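Local coordinates for fructosamine deglycase FrlB (Bacillus subtilis, PDB 3EUA), which converts a range of fructosamine 6-phosphates into glucose 6-phosphate and a free amino acid, at the interface of chains A and B. Sequence-based numbering; all coordinates share one arbitrary frame. Chains: chain A/B, Putative fructose-aminoacid-6-phosphate deglycase.

The interface of chains A and B. Residues chain A 47-55; chain B 68-71.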
# COMPACT_ATOMS: atom_id res chain seq x y z
N PHE A 47 0.29 -14.43 6.30
CA PHE A 47 -0.38 -14.20 7.57
C PHE A 47 -1.88 -13.98 7.42
O PHE A 47 -2.65 -14.50 8.23
CB PHE A 47 0.24 -13.02 8.35
CG PHE A 47 1.19 -13.45 9.39
CD1 PHE A 47 2.49 -13.78 9.07
CD2 PHE A 47 0.77 -13.57 10.72
CE1 PHE A 47 3.37 -14.22 10.06
CE2 PHE A 47 1.65 -14.00 11.69
CZ PHE A 47 2.95 -14.34 11.35
N ASP A 48 -2.29 -13.22 6.42
CA ASP A 48 -3.73 -12.99 6.20
C ASP A 48 -4.51 -14.26 5.92
O ASP A 48 -5.63 -14.41 6.37
CB ASP A 48 -4.00 -11.95 5.10
CG ASP A 48 -3.69 -10.52 5.54
OD1 ASP A 48 -3.53 -10.27 6.76
OD2 ASP A 48 -3.61 -9.65 4.66
N ARG A 49 -3.91 -15.18 5.16
CA ARG A 49 -4.55 -16.46 4.82
C ARG A 49 -4.39 -17.57 5.87
O ARG A 49 -5.21 -18.50 5.92
CB ARG A 49 -3.97 -16.95 3.50
CG ARG A 49 -4.40 -16.19 2.29
CD ARG A 49 -5.64 -16.79 1.62
NE ARG A 49 -6.76 -17.01 2.53
CZ ARG A 49 -7.22 -18.18 2.97
NH1 ARG A 49 -6.71 -19.35 2.60
NH2 ARG A 49 -8.28 -18.18 3.77
N GLU A 50 -3.34 -17.48 6.70
CA GLU A 50 -3.03 -18.53 7.65
C GLU A 50 -3.20 -18.28 9.14
O GLU A 50 -3.49 -19.22 9.89
CB GLU A 50 -1.56 -18.92 7.48
CG GLU A 50 -1.23 -19.46 6.09
CD GLU A 50 -1.90 -20.81 5.83
OE1 GLU A 50 -2.10 -21.60 6.78
OE2 GLU A 50 -2.20 -21.06 4.65
N SER A 51 -2.98 -17.04 9.58
CA SER A 51 -3.01 -16.75 11.00
C SER A 51 -4.39 -16.47 11.53
O SER A 51 -5.04 -15.51 11.14
CB SER A 51 -2.08 -15.58 11.36
OG SER A 51 -2.15 -15.35 12.76
N LYS A 52 -4.82 -17.29 12.47
CA LYS A 52 -6.11 -17.14 13.09
C LYS A 52 -6.01 -16.21 14.31
O LYS A 52 -6.98 -15.55 14.63
CB LYS A 52 -6.64 -18.53 13.49
N SER A 53 -4.83 -16.10 14.92
CA SER A 53 -4.69 -15.33 16.15
C SER A 53 -3.68 -14.19 16.19
O SER A 53 -3.53 -13.55 17.23
CB SER A 53 -4.24 -16.33 17.24
OG SER A 53 -2.93 -16.82 16.94
N ILE A 54 -2.97 -13.93 15.09
CA ILE A 54 -1.95 -12.90 15.09
C ILE A 54 -2.25 -11.83 14.05
O ILE A 54 -2.42 -12.12 12.88
CB ILE A 54 -0.54 -13.49 14.84
CG1 ILE A 54 -0.19 -14.55 15.91
CG2 ILE A 54 0.48 -12.34 14.81
CD1 ILE A 54 0.94 -15.52 15.56
N ASN A 55 -2.35 -10.59 14.53
CA ASN A 55 -2.54 -9.40 13.72
C ASN A 55 -1.24 -9.11 12.99
O ASN A 55 -0.19 -9.19 13.59
CB ASN A 55 -2.87 -8.21 14.65
CG ASN A 55 -2.97 -6.87 13.93
OD1 ASN A 55 -2.50 -6.69 12.79
ND2 ASN A 55 -3.57 -5.90 14.62
N ASN B 68 -9.41 -13.36 1.27
CA ASN B 68 -10.22 -14.05 2.28
C ASN B 68 -9.55 -14.15 3.64
O ASN B 68 -9.22 -15.22 4.09
CB ASN B 68 -10.54 -15.46 1.73
CG ASN B 68 -11.55 -16.25 2.59
OD1 ASN B 68 -12.33 -15.69 3.37
ND2 ASN B 68 -11.55 -17.57 2.42
N PRO B 69 -9.32 -13.00 4.32
CA PRO B 69 -8.63 -13.06 5.60
C PRO B 69 -9.27 -14.06 6.56
O PRO B 69 -10.48 -14.00 6.78
CB PRO B 69 -8.71 -11.63 6.12
CG PRO B 69 -8.86 -10.81 4.94
CD PRO B 69 -9.62 -11.62 3.91
N VAL B 70 -8.46 -15.00 7.08
CA VAL B 70 -8.93 -16.00 8.06
C VAL B 70 -9.53 -15.36 9.31
O VAL B 70 -10.40 -15.94 9.95
CB VAL B 70 -7.79 -17.05 8.44
CG1 VAL B 70 -6.51 -16.38 8.85
CG2 VAL B 70 -8.22 -17.99 9.56
N GLN B 71 -9.11 -14.15 9.67
CA GLN B 71 -9.69 -13.48 10.84
C GLN B 71 -11.03 -12.81 10.59
O GLN B 71 -11.62 -12.27 11.53
CB GLN B 71 -8.68 -12.49 11.40
CG GLN B 71 -7.49 -13.22 12.01
CD GLN B 71 -6.45 -12.32 12.65
OE1 GLN B 71 -6.62 -11.11 12.82
NE2 GLN B 71 -5.34 -12.94 13.01
O HOH W 1 -6.80 -12.77 8.65
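B:Val70 forms the apolar centre of this patch, its side chain directed at the C-terminal end of helix 41-50 of chain A, where backbone carbonyls of the last turn and the following loop lie against it. Its CG1 methyl takes the crowded position between the backbone N and the carbonyl carbon (chi1 51°) and lies close to backbone carbonyl oxygens of chain A, with A:Asp48 O 3.3 Å from CG1 and A:Ser51 O nearby; B:Val70 CB packs 3.9 Å from A:Arg49 O. The backbone of the same residue pins it there: B:Val70 N donates to A:Asp48 O over 3.0 Å, arriving nearly along the C=O axis. A:Asp48 O also meets a water, 3.0 Å away from the water oxygen, that pairs with B:Gln71 N, so this one carbonyl is linked to two successive backbone amides of chain B.

Beside the valine, B:Gln71 stretches along the loop after the helix, its chain extended beyond CG (chi2 -178°). Its carboxamide NE2 gives a hydrogen bond to A:Ser51 O at 3.2 Å, from above the carbonyl plane, and a weak one to A:Ile54 O at 3.0 Å. The loop is braced from within by the A:Ser51 hydroxyl, anti to its own backbone N, whose OG accepts from A:Ile54 N at 2.8 Å and donates to A:Ile54 O. An alanine in place of B:Gln71 would remove the carboxamide and would probably leave this loop less firmly tied to chain B.

At the opposite rim, A:Arg49 bends at chi2 and chi3 to bring its guanidinium edge-on to B:Asn68 O. A:Arg49 NH2 donates to B:Asn68 O at 3.1 Å, within both the guanidinium and the carbonyl plane, while NE adds a weak bond to that oxygen. Recognition therefore rests largely on backbone carbonyls. The patch and its two-fold twin form part of the interface that joins the two chains, and this dimer is plausibly a building unit of the homooctamer.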